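Local coordinates for carbohydrate binding protein (Flavobacterium johnsoniae, PDB 3HZB) that binds calcium ions through a betagamma-crystallin domain, one piece of a longer, probably secreted protein that is probably carbohydrate-binding, at residues V2-K7 with G13-L18; A26-L31 with S80-I85; S39-T44 with A49-D54. All blocks are in the same frame, centred on the assembly; numbering follows the deposited sequence.

Contact 1 (V2-K7 with G13-L18); sequences VITVYK and GFSGGL. With CA (calcium ion), chain L.
The first beta hairpin of this betagamma-crystallin domain brings strand 3-6 against strand 15-18, and its corner at K7 supplies one ligand of a calcium site. The strands run antiparallel, and their axes approach to 4.7 Å. I3 and V5 form hydrogen-bonded pairs with L18 and G16, while T4 with G17 and Y6 with S15 are non-hydrogen-bonded pairs. V5 N donates to G16 O at 3.0 Å, and G16 N returns a bond to V5 O. At the open end both V2 and I3 face L18, a classic beta bulge in which L18 O takes a bond from I3 N and a weak one from V2 N.

I3, V5 and L18 point into the core, where branched aliphatic residues suit the buried face. V5 and L18 cross at about a right angle, V5 CG1 resting 3.9 Å from L18 CD1. The other branch, V5 CG2, stands between its own backbone N and carbonyl carbon (chi1 -64°), which sets it 3.5 Å from G16 O, against a residue that has no side chain to add bulk.

On the other face, T4 CG2 touches S15 CB at 3.8 Å, while its OG1 is hydrogen-bonded to Q45 of the second subunit. The Y6 ring lies beside S15 as well, with CD2 3.7 Å from S15 CB. G13 takes a positive phi (86°), which suits a residue without a side chain, where the chain turns its corner beside K7 CB. K7 N donates to F14 O at 2.9 Å, and K7 O binds calcium at 2.4 Å.

Contact 2 (A26-L31 with S80-I85); sequences ARLNSL and SSIRVI. With CA (calcium ion), chain M.
L28 carries this contact: from the short helix 25-29 it reaches into the core of the betagamma-crystallin domain and meets the start of strand 81-86, part of the Greek-key region, chiefly at I82 and S80. The meeting is small, 110 Å² in all, and entirely apolar on the helix side. The two methyls of L28 divide the work. CD1 comes over the backbone, 4.0 Å from S80 O and 4.2 Å from S81 CA, whereas CD2 approaches the end of the isoleucine, 4.4 Å from I82 CD1. With its CG beside the backbone N (chi1 -71°) and the rest of the chain extended, leucine spans the gap between a helix and a strand whose nearest CA atoms, those of L28 and S81, are 7.4 Å apart.

S80 is split between two tasks. Its backbone receives the L28 methyl, while its side chain turns from the helix so that S80 OG binds calcium at 2.6 Å; N35 is hydrogen-bonded to the same hydroxyl, and D36, Q53 and K78 complete the protein ligands. I82 continues inward onto A49 and L51 of strand 47-52. Helix 25-29 packs against the four-stranded sheet through L28, which touches Y23 of the outermost strand 21-23 and I82 of its neighbour 81-86, with V33 of a loop alongside.

Contact 3 (S39-T44 with A49-D54); sequences SSLRIT and AILYQD. With CA (calcium ion), chain L; CA (calcium ion), chain K; CA (calcium ion), chain M.
L41 and L51 meet in the core of a betagamma-crystallin Greek-key fold, where strand 40-43 of one sheet faces strand 47-52 of the other. The strand axes are 10.2 Å apart, a spacing of packed sheets that only side chains can bridge. The tight part is made by one methyl with two apolar partners: L41 CD2 lies 4.0 Å from L51 CD2 and 4.3 Å from A49 CB. The two leucines slide past each other in opposite directions, and a bend at chi2 (77°) in L41 helps set CD2 beside both partners. The small A49 suits a place where L41, I3 and I82 all converge on its methyl.

The packing is sparser at I43, whose CD1 has a single neighbour across the contact, the backbone A49 N at 4.3 Å. I43 also serves a calcium: its O, 2.9 Å from the ion, shares it with D67 and with I43 and D67 of the second subunit, a metal bridge across the dimer. At the opposite end of the contact, S39 and Q53 take no part in the packing and bind two other calcium ions. S39 OG holds one at 2.5 Å in company with K7, D37, D77 and three waters. Q53 binds the other through its backbone O at 2.5 Å, and its side-chain OE1 accepts a 2.7 Å hydrogen bond from a water on that ion.

In the fold
Contact 1 closes first, a hairpin with a five-residue loop between its segments. The chain then crosses to the other sheet and enters helix 25-29, which opens contact 2; its loop of 48 residues shuts only when strand 81-86 arrives. Contact 3 opens and closes wholly inside that loop. Contacts 1 and 3 share the three-stranded sheet, with Y6 N bonded to S40 O, and share one calcium through K7 and S39. Contacts 2 and 3 share the four-stranded sheet, where I50 N meets R83 O, and a second calcium through S80 and Q53. I3 packing on V84 and L18 on L31 tie contact 1 to contact 2 through the core.

Contact 1 (V2-K7 with G13-L18)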
# COMPACT_ATOMS: atom_id res chain seq x y z
N VAL B 2 -10.55 -2.35 -4.41
CA VAL B 2 -9.21 -2.83 -4.09
C VAL B 2 -8.15 -1.80 -4.46
O VAL B 2 -6.99 -1.94 -4.09
CB VAL B 2 -8.91 -4.15 -4.82
CG1 VAL B 2 -9.83 -5.24 -4.30
CG2 VAL B 2 -9.09 -3.97 -6.32
N ILE B 3 -8.56 -0.78 -5.21
CA ILE B 3 -7.63 0.27 -5.62
C ILE B 3 -8.30 1.63 -5.57
O ILE B 3 -9.43 1.79 -6.02
CB ILE B 3 -7.10 0.01 -7.04
CG1 ILE B 3 -6.20 -1.24 -7.03
CG2 ILE B 3 -6.32 1.22 -7.54
CD1 ILE B 3 -5.67 -1.62 -8.38
N THR B 4 -7.61 2.61 -5.00
CA THR B 4 -8.14 3.96 -4.93
C THR B 4 -7.11 4.89 -5.56
O THR B 4 -5.93 4.83 -5.25
CB THR B 4 -8.40 4.39 -3.47
OG1 THR B 4 -9.35 3.49 -2.87
CG2 THR B 4 -8.98 5.80 -3.43
N VAL B 5 -7.57 5.73 -6.48
CA VAL B 5 -6.68 6.67 -7.15
C VAL B 5 -7.00 8.07 -6.64
O VAL B 5 -8.17 8.46 -6.56
CB VAL B 5 -6.84 6.60 -8.68
CG1 VAL B 5 -6.43 5.22 -9.15
CG2 VAL B 5 -8.30 6.88 -9.08
N TYR B 6 -5.97 8.82 -6.28
CA TYR B 6 -6.16 10.16 -5.74
C TYR B 6 -5.67 11.27 -6.63
O TYR B 6 -4.69 11.11 -7.37
CB TYR B 6 -5.47 10.29 -4.38
CG TYR B 6 -5.95 9.31 -3.33
CD1 TYR B 6 -5.48 8.00 -3.33
CD2 TYR B 6 -6.85 9.69 -2.34
CE1 TYR B 6 -5.90 7.09 -2.37
CE2 TYR B 6 -7.27 8.79 -1.37
CZ TYR B 6 -6.79 7.49 -1.39
OH TYR B 6 -7.20 6.58 -0.45
N LYS B 7 -6.35 12.40 -6.55
CA LYS B 7 -6.01 13.57 -7.33
C LYS B 7 -4.66 14.14 -6.88
O LYS B 7 -3.87 14.53 -7.71
CB LYS B 7 -7.09 14.64 -7.18
CG LYS B 7 -6.88 15.88 -8.06
CD LYS B 7 -7.95 16.93 -7.79
CE LYS B 7 -7.83 18.11 -8.74
NZ LYS B 7 -8.24 17.75 -10.13
N GLY B 13 -7.10 14.61 -1.85
CA GLY B 13 -7.76 15.15 -3.02
C GLY B 13 -8.84 14.21 -3.51
O GLY B 13 -8.98 13.10 -2.99
N PHE B 14 -9.61 14.64 -4.51
CA PHE B 14 -10.69 13.81 -5.05
C PHE B 14 -10.19 12.40 -5.35
O PHE B 14 -9.16 12.22 -6.00
CB PHE B 14 -11.24 14.41 -6.33
CG PHE B 14 -12.47 13.71 -6.83
CD1 PHE B 14 -13.72 14.06 -6.34
CD2 PHE B 14 -12.37 12.66 -7.73
CE1 PHE B 14 -14.86 13.37 -6.75
CE2 PHE B 14 -13.50 11.96 -8.14
CZ PHE B 14 -14.75 12.32 -7.65
N SER B 15 -10.94 11.40 -4.89
CA SER B 15 -10.54 10.02 -5.13
C SER B 15 -11.59 9.19 -5.86
O SER B 15 -12.79 9.47 -5.78
CB SER B 15 -10.20 9.33 -3.80
OG SER B 15 -11.36 9.21 -3.00
N GLY B 16 -11.12 8.16 -6.56
CA GLY B 16 -12.02 7.27 -7.27
C GLY B 16 -11.68 5.84 -6.87
O GLY B 16 -10.51 5.48 -6.80
N GLY B 17 -12.70 5.04 -6.61
CA GLY B 17 -12.47 3.66 -6.22
C GLY B 17 -12.59 2.73 -7.42
O GLY B 17 -13.56 2.83 -8.18
N LEU B 18 -11.61 1.85 -7.59
CA LEU B 18 -11.62 0.91 -8.71
C LEU B 18 -11.60 -0.54 -8.22
O LEU B 18 -11.10 -0.84 -7.14
CB LEU B 18 -10.39 1.13 -9.60
CG LEU B 18 -9.97 2.56 -9.96
CD1 LEU B 18 -8.70 2.51 -10.81
CD2 LEU B 18 -11.08 3.27 -10.70
CA CA L . -2.66 15.53 -9.57
O HOH W 1 -8.87 11.10 -8.46
O HOH W 2 -0.60 17.18 -9.59
O HOH W 3 -4.09 17.52 -10.44
O HOH W 4 -2.17 17.28 -7.47

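Contact 2 (A26-L31 with S80-I85)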
# COMPACT_ATOMS: atom_id res chain seq x y z
N ALA B 26 -13.27 7.39 -20.35
CA ALA B 26 -14.71 7.55 -20.17
C ALA B 26 -15.14 6.97 -18.83
O ALA B 26 -15.86 7.62 -18.07
CB ALA B 26 -15.46 6.87 -21.31
N ARG B 27 -14.69 5.75 -18.53
CA ARG B 27 -15.07 5.12 -17.27
C ARG B 27 -14.47 5.86 -16.08
O ARG B 27 -15.12 5.97 -15.04
CB ARG B 27 -14.65 3.65 -17.25
CG ARG B 27 -15.34 2.87 -16.13
CD ARG B 27 -15.01 1.38 -16.18
NE ARG B 27 -15.71 0.65 -15.11
CZ ARG B 27 -15.50 -0.63 -14.82
NH1 ARG B 27 -14.62 -1.34 -15.50
NH2 ARG B 27 -16.19 -1.19 -13.83
N LEU B 28 -13.25 6.36 -16.22
CA LEU B 28 -12.63 7.11 -15.13
C LEU B 28 -13.47 8.36 -14.87
O LEU B 28 -13.75 8.71 -13.72
CB LEU B 28 -11.19 7.51 -15.48
CG LEU B 28 -10.15 6.38 -15.53
CD1 LEU B 28 -8.79 6.95 -15.88
CD2 LEU B 28 -10.10 5.67 -14.18
N ASN B 29 -13.91 9.02 -15.94
CA ASN B 29 -14.72 10.22 -15.82
C ASN B 29 -16.07 9.92 -15.17
O ASN B 29 -16.64 10.79 -14.50
CB ASN B 29 -14.95 10.86 -17.19
CG ASN B 29 -13.81 11.79 -17.60
OD1 ASN B 29 -12.72 11.79 -17.01
ND2 ASN B 29 -14.06 12.59 -18.62
N SER B 30 -16.59 8.71 -15.35
CA SER B 30 -17.88 8.36 -14.77
C SER B 30 -17.75 8.28 -13.25
O SER B 30 -18.76 8.26 -12.54
CB SER B 30 -18.40 7.02 -15.33
OG SER B 30 -17.76 5.91 -14.74
N LEU B 31 -16.51 8.24 -12.77
CA LEU B 31 -16.22 8.19 -11.34
C LEU B 31 -15.77 9.57 -10.87
O LEU B 31 -15.50 9.77 -9.69
CB LEU B 31 -15.10 7.18 -11.06
CG LEU B 31 -15.37 5.72 -11.42
CD1 LEU B 31 -14.12 4.89 -11.21
CD2 LEU B 31 -16.52 5.21 -10.56
N SER B 80 -4.13 8.25 -18.41
CA SER B 80 -5.33 8.42 -19.23
C SER B 80 -6.25 7.20 -19.25
O SER B 80 -7.41 7.30 -19.66
CB SER B 80 -4.95 8.79 -20.66
OG SER B 80 -4.49 10.12 -20.69
N SER B 81 -5.73 6.06 -18.81
CA SER B 81 -6.52 4.84 -18.72
C SER B 81 -5.83 3.88 -17.77
O SER B 81 -4.61 3.95 -17.58
CB SER B 81 -6.76 4.20 -20.10
OG SER B 81 -5.56 3.87 -20.76
N ILE B 82 -6.61 3.00 -17.15
CA ILE B 82 -6.09 2.06 -16.18
C ILE B 82 -6.79 0.72 -16.25
O ILE B 82 -7.96 0.63 -16.60
CB ILE B 82 -6.31 2.59 -14.74
CG1 ILE B 82 -5.65 3.96 -14.58
CG2 ILE B 82 -5.78 1.60 -13.72
CD1 ILE B 82 -5.97 4.62 -13.25
N ARG B 83 -6.05 -0.33 -15.91
CA ARG B 83 -6.59 -1.67 -15.87
C ARG B 83 -6.18 -2.26 -14.53
O ARG B 83 -5.01 -2.19 -14.14
CB ARG B 83 -6.05 -2.52 -17.02
CG ARG B 83 -6.55 -2.06 -18.39
CD ARG B 83 -5.98 -2.93 -19.49
NE ARG B 83 -6.39 -4.32 -19.35
CZ ARG B 83 -5.56 -5.35 -19.48
NH1 ARG B 83 -4.28 -5.13 -19.75
NH2 ARG B 83 -6.01 -6.59 -19.33
N VAL B 84 -7.16 -2.80 -13.82
CA VAL B 84 -6.94 -3.40 -12.52
C VAL B 84 -7.01 -4.91 -12.70
O VAL B 84 -7.98 -5.43 -13.25
CB VAL B 84 -8.03 -2.95 -11.52
CG1 VAL B 84 -7.78 -3.59 -10.16
CG2 VAL B 84 -8.03 -1.43 -11.40
N ILE B 85 -5.96 -5.61 -12.26
CA ILE B 85 -5.89 -7.06 -12.38
C ILE B 85 -5.43 -7.70 -11.07
O ILE B 85 -4.90 -7.03 -10.19
CB ILE B 85 -4.91 -7.48 -13.49
CG1 ILE B 85 -3.49 -7.03 -13.13
CG2 ILE B 85 -5.34 -6.87 -14.82
CD1 ILE B 85 -2.44 -7.44 -14.14
CA CA M . -2.11 11.07 -20.75
O HOH W 5 0.52 11.15 -21.10
O HOH W 6 -1.70 13.45 -22.19
O HOH W 7 -1.84 11.03 -23.46

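Contact 3 (S39-T44 with A49-D54)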
# COMPACT_ATOMS: atom_id res chain seq x y z
N SER B 39 -2.38 11.41 -8.99
CA SER B 39 -1.06 11.61 -8.39
C SER B 39 -0.62 10.57 -7.37
O SER B 39 0.57 10.44 -7.09
CB SER B 39 -0.98 12.99 -7.75
OG SER B 39 -0.89 13.98 -8.75
N SER B 40 -1.56 9.84 -6.79
CA SER B 40 -1.20 8.80 -5.84
C SER B 40 -2.25 7.70 -5.89
O SER B 40 -3.36 7.91 -6.38
CB SER B 40 -1.04 9.36 -4.41
OG SER B 40 -2.25 9.88 -3.89
N LEU B 41 -1.88 6.52 -5.40
CA LEU B 41 -2.79 5.38 -5.41
C LEU B 41 -2.59 4.44 -4.24
O LEU B 41 -1.46 4.19 -3.82
CB LEU B 41 -2.61 4.53 -6.67
CG LEU B 41 -2.61 5.08 -8.09
CD1 LEU B 41 -1.27 5.75 -8.40
CD2 LEU B 41 -2.82 3.91 -9.04
N ARG B 42 -3.69 3.92 -3.71
CA ARG B 42 -3.61 2.94 -2.65
C ARG B 42 -3.97 1.64 -3.36
O ARG B 42 -4.91 1.60 -4.15
CB ARG B 42 -4.64 3.21 -1.55
CG ARG B 42 -4.25 4.28 -0.55
CD ARG B 42 -5.35 4.43 0.49
NE ARG B 42 -5.12 5.55 1.40
CZ ARG B 42 -4.32 5.52 2.46
NH1 ARG B 42 -3.66 4.40 2.77
NH2 ARG B 42 -4.18 6.60 3.22
N ILE B 43 -3.20 0.59 -3.11
CA ILE B 43 -3.51 -0.68 -3.75
C ILE B 43 -3.53 -1.82 -2.75
O ILE B 43 -2.54 -2.10 -2.07
CB ILE B 43 -2.54 -0.95 -4.93
CG1 ILE B 43 -2.24 -2.44 -5.04
CG2 ILE B 43 -1.31 -0.08 -4.80
CD1 ILE B 43 -1.41 -2.76 -6.22
N THR B 44 -4.70 -2.45 -2.65
CA THR B 44 -4.89 -3.56 -1.73
C THR B 44 -4.09 -4.78 -2.14
O THR B 44 -4.05 -5.15 -3.32
CB THR B 44 -6.38 -3.93 -1.62
OG1 THR B 44 -7.11 -2.82 -1.09
CG2 THR B 44 -6.58 -5.14 -0.71
N ALA B 49 -2.56 -2.25 -10.29
CA ALA B 49 -3.04 -1.37 -11.33
C ALA B 49 -2.00 -1.19 -12.43
O ALA B 49 -0.83 -0.95 -12.15
CB ALA B 49 -3.41 -0.01 -10.75
N ILE B 50 -2.44 -1.35 -13.67
CA ILE B 50 -1.56 -1.16 -14.81
C ILE B 50 -1.95 0.21 -15.35
O ILE B 50 -3.09 0.41 -15.77
CB ILE B 50 -1.80 -2.18 -15.93
CG1 ILE B 50 -1.68 -3.61 -15.39
CG2 ILE B 50 -0.82 -1.93 -17.06
CD1 ILE B 50 -0.33 -3.93 -14.78
N LEU B 51 -1.02 1.16 -15.32
CA LEU B 51 -1.30 2.51 -15.80
C LEU B 51 -0.90 2.65 -17.26
O LEU B 51 0.07 2.05 -17.70
CB LEU B 51 -0.54 3.54 -14.97
CG LEU B 51 -0.62 3.43 -13.44
CD1 LEU B 51 0.18 4.57 -12.82
CD2 LEU B 51 -2.07 3.48 -12.98
N TYR B 52 -1.66 3.46 -17.99
CA TYR B 52 -1.38 3.72 -19.40
C TYR B 52 -1.30 5.22 -19.64
O TYR B 52 -2.09 6.00 -19.09
CB TYR B 52 -2.48 3.11 -20.28
CG TYR B 52 -2.57 1.61 -20.20
CD1 TYR B 52 -1.87 0.80 -21.10
CD2 TYR B 52 -3.33 0.98 -19.22
CE1 TYR B 52 -1.93 -0.60 -21.02
CE2 TYR B 52 -3.40 -0.41 -19.12
CZ TYR B 52 -2.70 -1.19 -20.02
OH TYR B 52 -2.76 -2.56 -19.93
N GLN B 53 -0.35 5.64 -20.46
CA GLN B 53 -0.19 7.05 -20.77
C GLN B 53 -1.37 7.57 -21.59
O GLN B 53 -1.84 8.67 -21.36
CB GLN B 53 1.10 7.28 -21.57
CG GLN B 53 2.40 7.16 -20.78
CD GLN B 53 2.65 8.34 -19.85
OE1 GLN B 53 2.38 9.49 -20.20
NE2 GLN B 53 3.19 8.06 -18.67
N ASP B 54 -1.86 6.78 -22.53
CA ASP B 54 -2.96 7.25 -23.36
C ASP B 54 -4.27 6.55 -23.05
O ASP B 54 -4.30 5.55 -22.33
CB ASP B 54 -2.60 7.07 -24.84
CG ASP B 54 -1.31 7.78 -25.22
OD1 ASP B 54 -1.02 8.84 -24.63
OD2 ASP B 54 -0.59 7.29 -26.11
CA CA L . -2.66 15.53 -9.57
CA CA K . -2.11 -1.07 0.56
CA CA M . -2.11 11.07 -20.75
O HOH W 8 -4.93 -0.55 0.30
O HOH W 5 0.52 11.15 -21.10
O HOH W 2 -0.60 17.18 -9.59
O HOH W 3 -4.09 17.52 -10.44
O HOH W 4 -2.17 17.28 -7.47